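Local atomic coordinates of 3-polyprenyl-4-hydroxybenzoate decarboxylase and related decarboxylases (Pelotomaculum thermopropionicum, PDB entry 6H6X), a protein that binds prenylated FMN and manganese and, as a UbiD-family enzyme, probably catalyses reversible decarboxylation of aromatic acids such as furandicarboxylic acid. Residues S4-L9 / Q283-T288. The protein carries 8 engineered substitutions. Numbering follows the deposited sequence.
Sequences SLREWL and QPVYHT
R6 reaches from the first turn of the N-terminal helix 5-14 to the main chain just before 286-287, an outermost strand of the four-stranded mixed sheet 18-21, 43-46, 56-58, 286-287 of this UbiD-family protein. The backbones stay apart, R6 CA and V285 CA being 8.7 Å from each other, so side chains span the gap. On the looser side, where R6 is partly exposed and Q283 exposed, the R6 chain runs extended from CG to NE and brings NH1 to 2.9 Å from Q283 O. That hydrogen bond is bent (145° at the hydrogen): the carbonyl oxygen lies close to the guanidinium plane, whereas NH1 sits above the carbonyl plane. E239 bridges the segments through both carboxylate oxygens, OE2 in a salt bridge with R6 NE and OE1 accepting from V285 N. The packed side is apolar and centres on buried V285, the most covered residue of 283-288. The CB bonds of L5 and L9 point toward this segment. L5 CD2 comes to 4.6 Å from V285 CB. L9 CD1 lies 4.8 Å from V285 CG1. L5, L9 and H287 also rest on L60, and L9, V285 and H287 on V57. Where the two sides meet, V285 CG2, anti to the carbonyl carbon, approaches the guanidinium obliquely, 4.0 Å from R6 NH1.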
ATOM      1  N   SER B   4     -31.263  13.563  -5.995  1.00 64.52           N
ATOM      2  CA  SER B   4     -31.537  12.309  -6.682  1.00 55.40           C
ATOM      3  C   SER B   4     -30.219  11.764  -7.190  1.00 46.70           C
ATOM      4  O   SER B   4     -29.183  12.489  -7.254  1.00 43.22           O
ATOM      5  CB  SER B   4     -32.402  12.623  -7.912  1.00 55.62           C
ATOM      6  OG  SER B   4     -31.720  13.553  -8.785  1.00 57.01           O
ATOM      7  N   LEU B   5     -30.264  10.516  -7.644  1.00 42.75           N
ATOM      8  CA  LEU B   5     -29.152   9.959  -8.367  1.00 41.92           C
ATOM      9  C   LEU B   5     -28.724  10.865  -9.534  1.00 44.51           C
ATOM     10  O   LEU B   5     -27.531  11.126  -9.714  1.00 41.98           O
ATOM     11  CB  LEU B   5     -29.445   8.541  -8.835  1.00 42.35           C
ATOM     12  CG  LEU B   5     -28.333   7.938  -9.719  1.00 49.94           C
ATOM     13  CD1 LEU B   5     -27.029   7.877  -8.941  1.00 49.27           C
ATOM     14  CD2 LEU B   5     -28.689   6.575 -10.249  1.00 52.92           C
ATOM     15  N   ARG B   6     -29.691  11.358 -10.318  1.00 51.67           N
ATOM     16  CA  ARG B   6     -29.352  12.229 -11.485  1.00 49.70           C
ATOM     17  C   ARG B   6     -28.582  13.471 -11.141  1.00 51.87           C
ATOM     18  O   ARG B   6     -27.634  13.818 -11.848  1.00 56.92           O
ATOM     19  CB  ARG B   6     -30.576  12.601 -12.314  1.00 55.27           C
ATOM     20  CG  ARG B   6     -30.883  11.529 -13.346  1.00 58.32           C
ATOM     21  CD  ARG B   6     -32.303  11.589 -13.743  1.00 58.86           C
ATOM     22  NE  ARG B   6     -32.780  10.276 -14.174  1.00 66.99           N
ATOM     23  CZ  ARG B   6     -33.188   9.954 -15.391  1.00 63.76           C
ATOM     24  NH1 ARG B   6     -33.643   8.720 -15.595  1.00 63.79           N
ATOM     25  NH2 ARG B   6     -33.181  10.849 -16.380  1.00 69.70           N
ATOM     26  N   GLU B   7     -28.936  14.137 -10.059  1.00 52.59           N
ATOM     27  CA  GLU B   7     -28.118  15.259  -9.622  1.00 62.73           C
ATOM     28  C   GLU B   7     -26.713  14.809  -9.185  1.00 67.33           C
ATOM     29  O   GLU B   7     -25.718  15.440  -9.565  1.00 60.69           O
ATOM     30  CB  GLU B   7     -28.855  16.098  -8.580  1.00 76.60           C
ATOM     31  CG  GLU B   7     -29.890  16.984  -9.304  1.00 98.47           C
ATOM     32  CD  GLU B   7     -31.085  17.405  -8.474  1.00110.65           C
ATOM     33  OE1 GLU B   7     -30.846  17.892  -7.339  1.00110.76           O
ATOM     34  OE2 GLU B   7     -32.245  17.274  -8.973  1.00103.25           O
ATOM     35  N   TRP B   8     -26.627  13.673  -8.481  1.00 60.19           N
ATOM     36  CA  TRP B   8     -25.331  13.169  -8.100  1.00 49.81           C
ATOM     37  C   TRP B   8     -24.508  12.874  -9.327  1.00 39.22           C
ATOM     38  O   TRP B   8     -23.347  13.215  -9.355  1.00 34.71           O
ATOM     39  CB  TRP B   8     -25.415  11.902  -7.208  1.00 45.64           C
ATOM     40  CG  TRP B   8     -24.067  11.441  -6.818  1.00 43.03           C
ATOM     41  CD1 TRP B   8     -23.369  10.407  -7.359  1.00 44.73           C
ATOM     42  CD2 TRP B   8     -23.215  12.054  -5.879  1.00 38.61           C
ATOM     43  NE1 TRP B   8     -22.154  10.311  -6.776  1.00 41.78           N
ATOM     44  CE2 TRP B   8     -22.021  11.320  -5.869  1.00 38.08           C
ATOM     45  CE3 TRP B   8     -23.351  13.166  -5.023  1.00 43.09           C
ATOM     46  CZ2 TRP B   8     -20.941  11.648  -5.048  1.00 39.33           C
ATOM     47  CZ3 TRP B   8     -22.302  13.494  -4.195  1.00 42.92           C
ATOM     48  CH2 TRP B   8     -21.099  12.744  -4.213  1.00 40.47           C
ATOM     49  N   LEU B   9     -25.094  12.247 -10.343  1.00 40.11           N
ATOM     50  CA  LEU B   9     -24.323  12.034 -11.593  1.00 44.97           C
ATOM     51  C   LEU B   9     -23.863  13.334 -12.271  1.00 52.36           C
ATOM     52  O   LEU B   9     -22.784  13.360 -12.865  1.00 62.46           O
ATOM     53  CB  LEU B   9     -25.072  11.167 -12.595  1.00 42.81           C
ATOM     54  CG  LEU B   9     -25.441   9.784 -12.128  1.00 39.66           C
ATOM     55  CD1 LEU B   9     -26.198   9.064 -13.216  1.00 43.96           C
ATOM     56  CD2 LEU B   9     -24.210   8.976 -11.720  1.00 43.14           C
ATOM     57  N   GLN B 283     -37.375   6.241 -18.825  1.00 68.32           N
ATOM     58  CA  GLN B 283     -35.974   6.065 -19.216  1.00 70.58           C
ATOM     59  C   GLN B 283     -35.056   6.031 -17.979  1.00 54.37           C
ATOM     60  O   GLN B 283     -34.224   6.923 -17.764  1.00 46.88           O
ATOM     61  CB  GLN B 283     -35.559   7.126 -20.267  1.00 79.50           C
ATOM     62  CG  GLN B 283     -36.317   6.980 -21.602  1.00 85.75           C
ATOM     63  CD  GLN B 283     -35.585   7.587 -22.803  1.00 94.30           C
ATOM     64  OE1 GLN B 283     -34.741   8.490 -22.654  1.00104.34           O
ATOM     65  NE2 GLN B 283     -35.900   7.085 -24.007  1.00102.32           N
ATOM     66  N   PRO B 284     -35.246   5.006 -17.130  1.00 49.94           N
ATOM     67  CA  PRO B 284     -34.478   4.919 -15.878  1.00 49.76           C
ATOM     68  C   PRO B 284     -32.992   4.573 -16.063  1.00 60.55           C
ATOM     69  O   PRO B 284     -32.596   4.014 -17.088  1.00 65.24           O
ATOM     70  CB  PRO B 284     -35.169   3.788 -15.146  1.00 45.12           C
ATOM     71  CG  PRO B 284     -35.682   2.894 -16.200  1.00 48.86           C
ATOM     72  CD  PRO B 284     -36.011   3.775 -17.393  1.00 46.15           C
ATOM     73  N   VAL B 285     -32.185   4.899 -15.060  1.00 56.57           N
ATOM     74  CA  VAL B 285     -30.804   4.418 -14.940  1.00 52.74           C
ATOM     75  C   VAL B 285     -30.745   3.329 -13.883  1.00 49.09           C
ATOM     76  O   VAL B 285     -31.175   3.548 -12.776  1.00 52.30           O
ATOM     77  CB  VAL B 285     -29.854   5.534 -14.533  1.00 54.43           C
ATOM     78  CG1 VAL B 285     -28.426   5.095 -14.704  1.00 56.78           C
ATOM     79  CG2 VAL B 285     -30.119   6.769 -15.372  1.00 57.28           C
ATOM     80  N   TYR B 286     -30.207   2.163 -14.236  1.00 43.52           N
ATOM     81  CA  TYR B 286     -30.051   1.076 -13.313  1.00 44.75           C
ATOM     82  C   TYR B 286     -28.657   1.200 -12.613  1.00 46.54           C
ATOM     83  O   TYR B 286     -27.649   1.356 -13.289  1.00 46.32           O
ATOM     84  CB  TYR B 286     -30.205  -0.247 -14.013  1.00 39.45           C
ATOM     85  CG  TYR B 286     -30.108  -1.431 -13.061  1.00 43.32           C
ATOM     86  CD1 TYR B 286     -28.864  -1.957 -12.688  1.00 47.78           C
ATOM     87  CD2 TYR B 286     -31.239  -2.011 -12.495  1.00 40.25           C
ATOM     88  CE1 TYR B 286     -28.770  -3.003 -11.792  1.00 38.04           C
ATOM     89  CE2 TYR B 286     -31.131  -3.073 -11.608  1.00 39.68           C
ATOM     90  CZ  TYR B 286     -29.885  -3.541 -11.268  1.00 40.08           C
ATOM     91  OH  TYR B 286     -29.774  -4.600 -10.384  1.00 49.08           O
ATOM     92  N   HIS B 287     -28.627   1.107 -11.286  1.00 40.04           N
ATOM     93  CA  HIS B 287     -27.373   1.217 -10.503  1.00 40.53           C
ATOM     94  C   HIS B 287     -27.002  -0.179  -9.988  1.00 42.31           C
ATOM     95  O   HIS B 287     -27.836  -0.913  -9.433  1.00 38.98           O
ATOM     96  CB  HIS B 287     -27.576   2.179  -9.366  1.00 39.88           C
ATOM     97  CG  HIS B 287     -26.434   2.262  -8.418  1.00 39.01           C
ATOM     98  ND1 HIS B 287     -26.617   2.499  -7.083  1.00 37.87           N
ATOM     99  CD2 HIS B 287     -25.105   2.160  -8.604  1.00 36.36           C
ATOM    100  CE1 HIS B 287     -25.442   2.596  -6.494  1.00 37.60           C
ATOM    101  NE2 HIS B 287     -24.510   2.393  -7.398  1.00 34.91           N
ATOM    102  N   THR B 288     -25.758  -0.592 -10.239  1.00 39.27           N
ATOM    103  CA  THR B 288     -25.273  -1.803  -9.606  1.00 40.89           C
ATOM    104  C   THR B 288     -24.051  -1.500  -8.747  1.00 34.01           C
ATOM    105  O   THR B 288     -23.305  -0.556  -9.041  1.00 29.98           O
ATOM    106  CB  THR B 288     -24.987  -2.902 -10.628  1.00 42.16           C
ATOM    107  OG1 THR B 288     -24.908  -4.136  -9.918  1.00 41.13           O
ATOM    108  CG2 THR B 288     -23.696  -2.637 -11.441  1.00 39.64           C
TER